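Local atomic coordinates of phycocyanobilin lyase subunit alpha (Nostoc sp. PCC 7120, PDB entry 5N3U), a protein that pairs with CpcF to form a lyase that is probably required for attaching the phycocyanobilin chromophore to CpcA, the alpha subunit of phycocyanin. Residues Ile242-Lys245 and Gly246-Glu249; Gln188-Glu192 and Pro193-Glu197; Leu224-Ala227 and Glu228-Asn232; Glu149-Leu152 and Glu153-Ala157. All coordinates share one frame; numbering follows the deposited sequence.

Contact 1: residues Ile242-Lys245 and Gly246-Glu249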
ATOM      1  N   ILE A 242       7.148  -1.898 -16.934  1.00 25.64           N
ATOM      2  CA  ILE A 242       7.374  -3.344 -17.171  1.00 29.37           C
ATOM      3  C   ILE A 242       7.303  -3.671 -18.659  1.00 26.49           C
ATOM      4  O   ILE A 242       8.069  -4.465 -19.137  1.00 25.45           O
ATOM      5  CB  ILE A 242       6.309  -4.221 -16.446  1.00 31.22           C
ATOM      6  CG1 ILE A 242       6.488  -4.135 -14.967  1.00 36.34           C
ATOM      7  CG2 ILE A 242       6.416  -5.684 -16.871  1.00 36.17           C
ATOM      8  CD1 ILE A 242       7.825  -4.674 -14.541  1.00 36.77           C
ATOM      9  N   ALA A 243       6.370  -3.053 -19.352  1.00 27.37           N
ATOM     10  CA  ALA A 243       6.258  -3.263 -20.803  1.00 25.59           C
ATOM     11  C   ALA A 243       7.509  -2.779 -21.514  1.00 25.51           C
ATOM     12  O   ALA A 243       8.154  -3.540 -22.250  1.00 24.93           O
ATOM     13  CB  ALA A 243       5.042  -2.549 -21.278  1.00 25.94           C
ATOM     14  N   LEU A 244       7.959  -1.567 -21.171  1.00 26.18           N
ATOM     15  CA  LEU A 244       9.199  -1.011 -21.766  1.00 24.73           C
ATOM     16  C   LEU A 244      10.395  -1.809 -21.453  1.00 27.78           C
ATOM     17  O   LEU A 244      11.245  -2.062 -22.284  1.00 28.43           O
ATOM     18  CB  LEU A 244       9.367   0.497 -21.446  1.00 27.51           C
ATOM     19  CG  LEU A 244       8.270   1.365 -22.017  1.00 27.73           C
ATOM     20  CD1 LEU A 244       8.202   2.816 -21.487  1.00 29.86           C
ATOM     21  CD2 LEU A 244       8.430   1.393 -23.560  1.00 33.14           C
ATOM     22  N   LYS A 245      10.457  -2.325 -20.249  1.00 27.22           N
ATOM     23  CA  LYS A 245      11.556  -3.165 -19.906  1.00 25.69           C
ATOM     24  C   LYS A 245      11.633  -4.385 -20.809  1.00 27.93           C
ATOM     25  O   LYS A 245      12.721  -4.854 -21.117  1.00 27.02           O
ATOM     26  CB  LYS A 245      11.315  -3.704 -18.492  1.00 29.57           C
ATOM     27  CG  LYS A 245      12.294  -4.705 -18.044  1.00 30.65           C
ATOM     28  CD  LYS A 245      11.825  -5.246 -16.712  1.00 34.27           C
ATOM     29  CE  LYS A 245      12.935  -5.919 -15.978  1.00 37.84           C
ATOM     30  NZ  LYS A 245      13.022  -7.307 -16.435  1.00 43.53           N
ATOM     31  N   GLY A 246      10.492  -4.964 -21.139  1.00 26.38           N
ATOM     32  CA  GLY A 246      10.506  -6.161 -22.011  1.00 26.81           C
ATOM     33  C   GLY A 246      10.939  -5.763 -23.415  1.00 26.02           C
ATOM     34  O   GLY A 246      11.699  -6.432 -24.083  1.00 29.54           O
ATOM     35  N   LEU A 247      10.516  -4.628 -23.855  1.00 26.78           N
ATOM     36  CA  LEU A 247      10.998  -4.138 -25.142  1.00 29.86           C
ATOM     37  C   LEU A 247      12.525  -3.939 -25.142  1.00 37.83           C
ATOM     38  O   LEU A 247      13.238  -4.350 -26.069  1.00 37.51           O
ATOM     39  CB  LEU A 247      10.285  -2.859 -25.500  1.00 29.90           C
ATOM     40  CG  LEU A 247       9.082  -2.973 -26.373  1.00 31.41           C
ATOM     41  CD1 LEU A 247       7.933  -3.687 -25.700  1.00 31.40           C
ATOM     42  CD2 LEU A 247       8.586  -1.602 -26.784  1.00 29.84           C
ATOM     43  N   LEU A 248      13.033  -3.399 -24.056  1.00 33.26           N
ATOM     44  CA  LEU A 248      14.421  -3.121 -23.907  1.00 34.11           C
ATOM     45  C   LEU A 248      15.208  -4.376 -23.905  1.00 34.57           C
ATOM     46  O   LEU A 248      16.218  -4.509 -24.591  1.00 38.34           O
ATOM     47  CB  LEU A 248      14.653  -2.320 -22.575  1.00 32.31           C
ATOM     48  CG  LEU A 248      16.106  -1.993 -22.243  1.00 33.07           C
ATOM     49  CD1 LEU A 248      16.751  -1.331 -23.458  1.00 34.98           C
ATOM     50  CD2 LEU A 248      16.164  -1.062 -21.030  1.00 32.02           C
ATOM     51  N   GLU A 249      14.754  -5.341 -23.177  1.00 34.25           N
ATOM     52  CA  GLU A 249      15.439  -6.600 -23.152  1.00 39.76           C
ATOM     53  C   GLU A 249      15.528  -7.314 -24.513  1.00 44.90           C
ATOM     54  O   GLU A 249      16.523  -7.972 -24.792  1.00 48.29           O
ATOM     55  CB  GLU A 249      14.788  -7.519 -22.168  1.00 44.10           C
ATOM     56  CG  GLU A 249      14.998  -7.107 -20.735  1.00 46.19           C
ATOM     57  CD  GLU A 249      14.047  -7.864 -19.839  1.00 55.73           C
ATOM     58  OE1 GLU A 249      12.857  -8.053 -20.231  1.00 53.59           O
ATOM     59  OE2 GLU A 249      14.476  -8.282 -18.746  1.00 54.86           O
TER
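K245 and E249 stand one helical turn apart and meet through a salt bridge, with K245 NZ 2.9 Å from E249 OE2. The ammonium comes from above the carboxylate plane, 51° out of it. The lysine runs out extended to CE and then bends at its last torsion (chi4 -85°), which turns NZ toward the acid. The same pair is tied through the backbone: E249 N donates to K245 O at 2.9 Å, and E249 CG lies 3.2 Å from that K245 O, so the acid's chain rests against that carbonyl. K245 NZ has a second acidic mate, E187 of phycocyanobilin lyase subunit beta, and makes a cation-pi interaction with W151 of that chain. Were E249 an alanine, NZ would probably lose its carboxylate within the helix and be freer to swing about its final bond. Beneath this polar row the backbone bonds continue, with G246 N reaching I242 O at 3.2 Å and L248 N reaching L244 O at 2.9 Å. On the inner side L244 CD2 and L247 CD2 approach to 4.4 Å; both leucines pack against I230, while L248 leans on V268 and M269 of helix 263-273. The result is an alpha-solenoid helix, packed on helices 227-232 and 263-273 on one side and the lyase's beta subunit on another, with an i to i+4 salt bridge at the interface.

Contact 2: residues Gln188-Glu192 and Pro193-Glu197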
ATOM      1  N   GLN A 188       3.930 -14.507 -30.162  1.00 26.21           N
ATOM      2  CA  GLN A 188       5.071 -15.228 -29.702  1.00 23.56           C
ATOM      3  C   GLN A 188       5.425 -16.351 -30.537  1.00 25.51           C
ATOM      4  O   GLN A 188       6.588 -16.608 -30.746  1.00 26.71           O
ATOM      5  CB  GLN A 188       4.903 -15.724 -28.247  1.00 28.24           C
ATOM      6  CG  GLN A 188       4.902 -14.637 -27.263  1.00 28.59           C
ATOM      7  CD  GLN A 188       4.664 -15.180 -25.825  1.00 34.21           C
ATOM      8  OE1 GLN A 188       3.601 -15.712 -25.501  1.00 33.78           O
ATOM      9  NE2 GLN A 188       5.599 -15.006 -25.003  1.00 32.69           N
ATOM     10  N   LEU A 189       4.446 -17.064 -31.058  1.00 22.61           N
ATOM     11  CA  LEU A 189       4.713 -18.241 -31.814  1.00 22.34           C
ATOM     12  C   LEU A 189       4.967 -18.018 -33.306  1.00 27.48           C
ATOM     13  O   LEU A 189       5.563 -18.886 -33.918  1.00 25.02           O
ATOM     14  CB  LEU A 189       3.574 -19.236 -31.701  1.00 24.94           C
ATOM     15  CG  LEU A 189       3.340 -19.660 -30.218  1.00 26.90           C
ATOM     16  CD1 LEU A 189       2.060 -20.467 -30.045  1.00 27.12           C
ATOM     17  CD2 LEU A 189       4.497 -20.513 -29.732  1.00 28.44           C
ATOM     18  N   THR A 190       4.468 -16.952 -33.872  1.00 24.31           N
ATOM     19  CA  THR A 190       4.734 -16.639 -35.277  1.00 27.34           C
ATOM     20  C   THR A 190       5.597 -15.382 -35.572  1.00 32.25           C
ATOM     21  O   THR A 190       6.032 -15.181 -36.709  1.00 28.93           O
ATOM     22  CB  THR A 190       3.391 -16.361 -36.028  1.00 23.79           C
ATOM     23  OG1 THR A 190       2.864 -15.105 -35.648  1.00 23.30           O
ATOM     24  CG2 THR A 190       2.336 -17.445 -35.831  1.00 28.88           C
ATOM     25  N   GLN A 191       5.740 -14.493 -34.596  1.00 28.12           N
ATOM     26  CA  GLN A 191       6.402 -13.216 -34.733  1.00 30.97           C
ATOM     27  C   GLN A 191       5.766 -12.291 -35.772  1.00 32.27           C
ATOM     28  O   GLN A 191       6.401 -11.386 -36.225  1.00 29.75           O
ATOM     29  CB  GLN A 191       7.888 -13.472 -35.023  1.00 37.06           C
ATOM     30  CG  GLN A 191       8.581 -14.178 -33.862  1.00 41.93           C
ATOM     31  CD  GLN A 191       8.575 -13.276 -32.635  1.00 43.44           C
ATOM     32  OE1 GLN A 191       7.825 -13.476 -31.661  1.00 52.22           O
ATOM     33  NE2 GLN A 191       9.387 -12.280 -32.673  1.00 39.13           N
ATOM     34  N   GLU A 192       4.483 -12.455 -36.090  1.00 26.10           N
ATOM     35  CA  GLU A 192       3.828 -11.573 -37.074  1.00 28.59           C
ATOM     36  C   GLU A 192       3.299 -10.313 -36.454  1.00 27.67           C
ATOM     37  O   GLU A 192       2.453 -10.364 -35.574  1.00 28.15           O
ATOM     38  CB  GLU A 192       2.649 -12.292 -37.720  1.00 27.93           C
ATOM     39  CG  GLU A 192       3.087 -13.409 -38.576  1.00 28.40           C
ATOM     40  CD  GLU A 192       3.598 -12.931 -39.908  1.00 29.84           C
ATOM     41  OE1 GLU A 192       3.435 -11.728 -40.233  1.00 32.86           O
ATOM     42  OE2 GLU A 192       4.198 -13.751 -40.575  1.00 34.46           O
ATOM     43  N   PRO A 193       3.746  -9.141 -36.958  1.00 29.36           N
ATOM     44  CA  PRO A 193       3.314  -7.873 -36.409  1.00 30.03           C
ATOM     45  C   PRO A 193       1.898  -7.667 -36.289  1.00 26.90           C
ATOM     46  O   PRO A 193       1.474  -6.956 -35.355  1.00 27.75           O
ATOM     47  CB  PRO A 193       3.836  -6.850 -37.464  1.00 30.87           C
ATOM     48  CG  PRO A 193       5.139  -7.456 -37.830  1.00 30.42           C
ATOM     49  CD  PRO A 193       4.823  -8.922 -37.973  1.00 29.93           C
ATOM     50  N   VAL A 194       1.095  -8.189 -37.224  1.00 24.75           N
ATOM     51  CA  VAL A 194      -0.359  -7.999 -37.085  1.00 24.70           C
ATOM     52  C   VAL A 194      -0.929  -8.391 -35.668  1.00 21.01           C
ATOM     53  O   VAL A 194      -1.828  -7.730 -35.152  1.00 21.76           O
ATOM     54  CB  VAL A 194      -1.138  -8.777 -38.173  1.00 27.87           C
ATOM     55  CG1 VAL A 194      -0.997 -10.273 -37.969  1.00 25.17           C
ATOM     56  CG2 VAL A 194      -2.574  -8.373 -38.243  1.00 28.50           C
ATOM     57  N   TYR A 195      -0.332  -9.374 -35.061  1.00 21.44           N
ATOM     58  CA  TYR A 195      -0.796  -9.838 -33.722  1.00 20.97           C
ATOM     59  C   TYR A 195      -0.325  -8.866 -32.643  1.00 24.09           C
ATOM     60  O   TYR A 195      -1.073  -8.546 -31.731  1.00 24.77           O
ATOM     61  CB  TYR A 195      -0.312 -11.261 -33.468  1.00 20.41           C
ATOM     62  CG  TYR A 195      -0.911 -12.212 -34.431  1.00 21.53           C
ATOM     63  CD1 TYR A 195      -2.273 -12.230 -34.677  1.00 22.36           C
ATOM     64  CD2 TYR A 195      -0.105 -13.036 -35.190  1.00 22.23           C
ATOM     65  CE1 TYR A 195      -2.821 -13.095 -35.623  1.00 22.63           C
ATOM     66  CE2 TYR A 195      -0.656 -13.891 -36.131  1.00 22.62           C
ATOM     67  CZ  TYR A 195      -1.980 -13.862 -36.381  1.00 22.13           C
ATOM     68  OH  TYR A 195      -2.425 -14.737 -37.337  1.00 25.43           O
ATOM     69  N   GLY A 196       0.885  -8.329 -32.774  1.00 23.39           N
ATOM     70  CA  GLY A 196       1.279  -7.246 -31.891  1.00 24.38           C
ATOM     71  C   GLY A 196       0.440  -6.058 -31.959  1.00 24.36           C
ATOM     72  O   GLY A 196       0.211  -5.383 -30.962  1.00 25.73           O
ATOM     73  N   GLU A 197      -0.004  -5.713 -33.169  1.00 26.18           N
ATOM     74  CA  GLU A 197      -0.887  -4.568 -33.337  1.00 27.66           C
ATOM     75  C   GLU A 197      -2.209  -4.716 -32.688  1.00 27.03           C
ATOM     76  O   GLU A 197      -2.836  -3.750 -32.229  1.00 26.59           O
ATOM     77  CB  GLU A 197      -1.075  -4.241 -34.843  1.00 32.65           C
ATOM     78  CG  GLU A 197       0.165  -3.700 -35.552  1.00 32.36           C
ATOM     79  CD  GLU A 197       0.610  -2.409 -34.946  1.00 37.36           C
ATOM     80  OE1 GLU A 197      -0.256  -1.571 -34.753  1.00 46.12           O
ATOM     81  OE2 GLU A 197       1.797  -2.262 -34.626  1.00 40.42           O
TER
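An ST turn carries the chain from helix 176-190 into helix 193-203, and the hydroxyl of T190 that forms it also meets the ring of Y195. T190 OG1 accepts from E192 N at 3.1 Å, with an N-H...O angle of 154°, and is hydrogen-bonded as well to M186 O one turn back in its helix. Between T190 and E192, Q191 takes a positive phi of 60°, and there the chain leaves the helical path. The threonine oxygen sits at the edge of the Y195 ring, near its plane and 3.6 Å from Y195 CD2, with the two side chains crossing at about a right angle. Within this HEAT-repeat region the corner joins two successive helices by way of Q191 and E192. E192 shapes the second half of the corner. Its carbonyl oxygen receives the amide of Y195 N at 3.0 Å, a bond that ties the turn leading into helix 193-203, while P193, lacking an N-H, follows directly after it. E192 CB lies 3.8 Å from Y195 CD2, and its chain folds at chi2 (-78°), leaving OE1 3.9 Å from P193 CD. Over the centre of the tyrosine ring, 3.8 Å above its plane, stands V194 CG1. Elsewhere Y195 packs against M186 and Y187 of the preceding helix, and P193 against Y223.

Contact 3: residues Leu224-Ala227 and Glu228-Asn232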
ATOM      1  N   LEU A 224       8.699  -3.961 -30.298  1.00 32.33           N
ATOM      2  CA  LEU A 224       9.317  -2.605 -30.332  1.00 31.59           C
ATOM      3  C   LEU A 224       8.448  -1.475 -30.830  1.00 33.25           C
ATOM      4  O   LEU A 224       8.401  -0.414 -30.227  1.00 32.62           O
ATOM      5  CB  LEU A 224      10.611  -2.624 -31.133  1.00 38.26           C
ATOM      6  CG  LEU A 224      11.451  -1.336 -31.153  1.00 43.01           C
ATOM      7  CD1 LEU A 224      12.023  -1.061 -29.756  1.00 43.46           C
ATOM      8  CD2 LEU A 224      12.604  -1.499 -32.139  1.00 44.95           C
ATOM      9  N   ALA A 225       7.734  -1.693 -31.923  1.00 33.40           N
ATOM     10  CA  ALA A 225       6.864  -0.700 -32.448  1.00 29.86           C
ATOM     11  C   ALA A 225       5.834  -0.194 -31.548  1.00 30.34           C
ATOM     12  O   ALA A 225       5.252   0.847 -31.807  1.00 33.92           O
ATOM     13  CB  ALA A 225       6.213  -1.214 -33.795  1.00 36.37           C
ATOM     14  N   ALA A 226       5.529  -0.882 -30.446  1.00 30.43           N
ATOM     15  CA  ALA A 226       4.538  -0.347 -29.508  1.00 26.99           C
ATOM     16  C   ALA A 226       5.091   0.678 -28.492  1.00 29.20           C
ATOM     17  O   ALA A 226       4.352   1.167 -27.633  1.00 33.26           O
ATOM     18  CB  ALA A 226       3.914  -1.515 -28.734  1.00 29.32           C
ATOM     19  N   ALA A 227       6.378   0.965 -28.533  1.00 33.22           N
ATOM     20  CA  ALA A 227       7.002   1.826 -27.450  1.00 32.59           C
ATOM     21  C   ALA A 227       6.275   3.132 -27.122  1.00 36.43           C
ATOM     22  O   ALA A 227       5.939   3.380 -25.966  1.00 27.17           O
ATOM     23  CB  ALA A 227       8.426   2.081 -27.789  1.00 33.58           C
ATOM     24  N   GLU A 228       5.975   3.974 -28.117  1.00 32.18           N
ATOM     25  CA  GLU A 228       5.310   5.246 -27.802  1.00 31.53           C
ATOM     26  C   GLU A 228       3.870   5.061 -27.433  1.00 33.18           C
ATOM     27  O   GLU A 228       3.325   5.817 -26.615  1.00 32.45           O
ATOM     28  CB  GLU A 228       5.449   6.302 -28.965  1.00 35.20           C
ATOM     29  CG  GLU A 228       6.900   6.731 -29.157  1.00 34.79           C
ATOM     30  CD  GLU A 228       7.779   5.655 -29.811  1.00 39.83           C
ATOM     31  OE1 GLU A 228       7.266   4.759 -30.543  1.00 43.36           O
ATOM     32  OE2 GLU A 228       9.018   5.663 -29.634  1.00 39.88           O
ATOM     33  N   ALA A 229       3.206   4.053 -28.004  1.00 26.92           N
ATOM     34  CA  ALA A 229       1.889   3.778 -27.576  1.00 26.32           C
ATOM     35  C   ALA A 229       1.920   3.324 -26.078  1.00 25.77           C
ATOM     36  O   ALA A 229       1.041   3.651 -25.340  1.00 28.65           O
ATOM     37  CB  ALA A 229       1.249   2.693 -28.408  1.00 29.29           C
ATOM     38  N   ILE A 230       2.921   2.564 -25.682  1.00 27.00           N
ATOM     39  CA  ILE A 230       3.001   2.118 -24.260  1.00 28.99           C
ATOM     40  C   ILE A 230       3.164   3.353 -23.377  1.00 27.84           C
ATOM     41  O   ILE A 230       2.402   3.582 -22.431  1.00 28.84           O
ATOM     42  CB  ILE A 230       4.180   1.168 -24.094  1.00 29.85           C
ATOM     43  CG1 ILE A 230       3.778  -0.165 -24.704  1.00 26.40           C
ATOM     44  CG2 ILE A 230       4.635   1.024 -22.610  1.00 28.72           C
ATOM     45  CD1 ILE A 230       4.977  -1.032 -25.006  1.00 28.10           C
ATOM     46  N   ALA A 231       4.112   4.191 -23.745  1.00 32.73           N
ATOM     47  CA  ALA A 231       4.443   5.373 -22.929  1.00 31.25           C
ATOM     48  C   ALA A 231       3.302   6.338 -22.811  1.00 32.50           C
ATOM     49  O   ALA A 231       3.136   6.979 -21.770  1.00 36.48           O
ATOM     50  CB  ALA A 231       5.754   6.018 -23.407  1.00 34.75           C
ATOM     51  N   ASN A 232       2.425   6.386 -23.807  1.00 36.45           N
ATOM     52  CA  ASN A 232       1.231   7.229 -23.760  1.00 36.60           C
ATOM     53  C   ASN A 232      -0.060   6.594 -23.311  1.00 38.53           C
ATOM     54  O   ASN A 232      -1.096   7.253 -23.237  1.00 37.41           O
ATOM     55  CB  ASN A 232       1.061   7.858 -25.125  1.00 42.47           C
ATOM     56  CG  ASN A 232       2.216   8.748 -25.439  1.00 49.50           C
ATOM     57  OD1 ASN A 232       2.718   9.430 -24.543  1.00 56.76           O
ATOM     58  ND2 ASN A 232       2.685   8.724 -26.670  1.00 49.57           N
TER
HETATM   59  O   HOH W   1       4.023   3.087 -30.592  1.00 35.17           O
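A226 and A227 lead from the short 3-10 turn 224-226 into helix 227-232, and with E228 they make most of this helix-start contact. The carbonyl of A226 opens the helical bonding: I230 N donates to A226 O at 2.8 Å, almost straight along the C=O axis. A227 O accepts from A231 N at 3.0 Å. With I230 CG1 set beside its own backbone N (chi1 -75°), the isoleucine chain runs back over the A226 carbonyl, CG1 being 3.3 Å from A226 O, and ends with CD1 3.9 Å from A226 CB. That methyl group of A226 also faces V200 and L218 on helices 193-203 and 208-221, while A227 packs on L271. E228 folds back at chi2 (73°), laying its carboxylate beside A227, with OE1 4.0 Å from A227 CB. The acid's main partner is R267 of helix 263-273, to which OE2 forms a salt bridge. A leucine in place of E228 would probably leave the R267 guanidinium without this carboxylate and undo a charged tie between the two helices. Alongside the turn, a water donates to A225 O at 2.8 Å and accepts from A229 N at 2.9 Å.

Contact 4: residues Glu149-Leu152 and Glu153-Ala157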
ATOM      1  N   GLU A 149      -7.502 -18.014 -20.963  1.00 20.18           N
ATOM      2  CA  GLU A 149      -6.544 -16.964 -20.948  1.00 20.32           C
ATOM      3  C   GLU A 149      -5.149 -17.448 -20.572  1.00 23.97           C
ATOM      4  O   GLU A 149      -4.172 -17.219 -21.286  1.00 18.71           O
ATOM      5  CB  GLU A 149      -7.028 -15.830 -20.035  1.00 24.92           C
ATOM      6  CG  GLU A 149      -6.066 -14.637 -19.869  1.00 29.78           C
ATOM      7  CD  GLU A 149      -6.679 -13.451 -19.061  1.00 35.40           C
ATOM      8  OE1 GLU A 149      -7.795 -13.581 -18.520  1.00 35.94           O
ATOM      9  OE2 GLU A 149      -6.108 -12.326 -19.058  1.00 26.48           O
ATOM     10  N   ALA A 150      -5.045 -18.096 -19.403  1.00 18.48           N
ATOM     11  CA  ALA A 150      -3.758 -18.606 -18.902  1.00 19.43           C
ATOM     12  C   ALA A 150      -3.233 -19.687 -19.743  1.00 17.03           C
ATOM     13  O   ALA A 150      -2.031 -19.752 -19.972  1.00 18.60           O
ATOM     14  CB  ALA A 150      -3.987 -19.116 -17.484  1.00 20.53           C
ATOM     15  N   VAL A 151      -4.063 -20.543 -20.287  1.00 15.24           N
ATOM     16  CA  VAL A 151      -3.579 -21.648 -21.106  1.00 17.77           C
ATOM     17  C   VAL A 151      -2.935 -21.134 -22.413  1.00 20.34           C
ATOM     18  O   VAL A 151      -1.866 -21.601 -22.864  1.00 16.80           O
ATOM     19  CB  VAL A 151      -4.707 -22.650 -21.459  1.00 17.98           C
ATOM     20  CG1 VAL A 151      -4.342 -23.569 -22.610  1.00 18.24           C
ATOM     21  CG2 VAL A 151      -5.120 -23.458 -20.198  1.00 18.29           C
ATOM     22  N   LEU A 152      -3.620 -20.203 -23.029  1.00 18.24           N
ATOM     23  CA  LEU A 152      -3.102 -19.630 -24.288  1.00 18.93           C
ATOM     24  C   LEU A 152      -1.783 -18.876 -23.992  1.00 18.20           C
ATOM     25  O   LEU A 152      -0.830 -19.015 -24.708  1.00 20.36           O
ATOM     26  CB  LEU A 152      -4.117 -18.642 -24.848  1.00 19.10           C
ATOM     27  CG  LEU A 152      -5.371 -19.331 -25.452  1.00 20.17           C
ATOM     28  CD1 LEU A 152      -6.496 -18.359 -25.579  1.00 20.33           C
ATOM     29  CD2 LEU A 152      -5.066 -20.142 -26.704  1.00 23.48           C
ATOM     30  N   GLU A 153      -1.773 -18.059 -22.982  1.00 20.83           N
ATOM     31  CA  GLU A 153      -0.559 -17.337 -22.618  1.00 23.19           C
ATOM     32  C   GLU A 153       0.537 -18.351 -22.365  1.00 22.02           C
ATOM     33  O   GLU A 153       1.678 -18.179 -22.837  1.00 21.64           O
ATOM     34  CB  GLU A 153      -0.780 -16.541 -21.359  1.00 25.79           C
ATOM     35  CG  GLU A 153      -1.556 -15.294 -21.633  1.00 28.76           C
ATOM     36  CD  GLU A 153      -1.677 -14.398 -20.428  1.00 41.68           C
ATOM     37  OE1 GLU A 153      -1.370 -14.835 -19.280  1.00 43.55           O
ATOM     38  OE2 GLU A 153      -2.103 -13.241 -20.630  1.00 41.38           O
ATOM     39  N   ALA A 154       0.223 -19.413 -21.604  1.00 18.19           N
ATOM     40  CA  ALA A 154       1.270 -20.407 -21.332  1.00 18.12           C
ATOM     41  C   ALA A 154       1.852 -21.085 -22.583  1.00 18.84           C
ATOM     42  O   ALA A 154       3.072 -21.299 -22.718  1.00 20.10           O
ATOM     43  CB  ALA A 154       0.731 -21.446 -20.377  1.00 17.82           C
ATOM     44  N   LEU A 155       0.998 -21.378 -23.561  1.00 18.97           N
ATOM     45  CA  LEU A 155       1.422 -22.040 -24.770  1.00 18.95           C
ATOM     46  C   LEU A 155       2.316 -21.108 -25.610  1.00 20.25           C
ATOM     47  O   LEU A 155       3.318 -21.569 -26.165  1.00 18.76           O
ATOM     48  CB  LEU A 155       0.231 -22.466 -25.653  1.00 19.51           C
ATOM     49  CG  LEU A 155      -0.486 -23.680 -25.070  1.00 19.70           C
ATOM     50  CD1 LEU A 155      -1.810 -23.823 -25.744  1.00 20.54           C
ATOM     51  CD2 LEU A 155       0.319 -24.933 -25.200  1.00 20.17           C
ATOM     52  N   GLY A 156       2.002 -19.828 -25.587  1.00 18.93           N
ATOM     53  CA  GLY A 156       2.926 -18.851 -26.178  1.00 22.72           C
ATOM     54  C   GLY A 156       4.278 -18.776 -25.547  1.00 24.24           C
ATOM     55  O   GLY A 156       5.345 -18.807 -26.244  1.00 22.53           O
ATOM     56  N   ALA A 157       4.245 -18.734 -24.226  1.00 23.91           N
ATOM     57  CA  ALA A 157       5.466 -18.570 -23.411  1.00 23.99           C
ATOM     58  C   ALA A 157       6.381 -19.737 -23.499  1.00 27.17           C
ATOM     59  O   ALA A 157       7.568 -19.544 -23.448  1.00 25.02           O
ATOM     60  CB  ALA A 157       5.163 -18.259 -21.952  1.00 25.85           C
TER
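V151 and L155 lie side by side on one flank of helix 148-157, pointing the same way, and touch through V151 CG1 and L155 CD1 at 4.0 Å. V151 places CG1 anti to its nitrogen (chi1 164°), while L155 folds over the V151 carbonyl, with CG 3.3 Å from V151 O. The amide of the leucine donates to that same oxygen, L155 N to V151 O at 3.0 Å, so the side-chain pair and the backbone bond share one turn. Another flank offers a contrasting pair, again four residues apart. E149 and E153 both lie on the flank facing helix 176-190, and their nearest carboxylate oxygens, E149 OE2 and E153 OE2, stand 4.4 Å from each other with like charge. R177 forms a salt bridge to E149 OE2 and probably relieves part of this repulsion; D217, close to E153 OE2, would probably add a further like charge beside E153. The backbone still holds the two acids in line, for E153 N donates to E149 O at 3.1 Å and E153 CG rests 3.3 Å from E149 O. A154 CB lies 3.3 Å from A150 O. The helix is packed on several neighbours: A150 and A154 face helix 102-115 at A109 and E113, A154 also touches L124 of helix 121-126, L155 packs on L124 and I125 of that helix, and L152 and E153 meet V178 and A181 of helix 176-190.

How the contacts relate
Along the chain the order is contact 4, contact 2, contact 3, contact 1, and the helices that carry them stack in succession through the C-terminal half of an all-helical solenoid. Contacts 4 and 2 lie in one HEAT-repeat range, their centres about 14 Å apart, and touch where Q188 and L189 pack on the end of helix 148-157. Contacts 3 and 1, on the successive helices 227-232 and 237-250, are closer, with centres about 10 Å apart; L247 CD2 meets L224 O at 3.6 Å. Contacts 2 and 3 do not touch, their nearest atoms being about 5 Å apart. Contact 1 extends this stack to the beta subunit of the lyase.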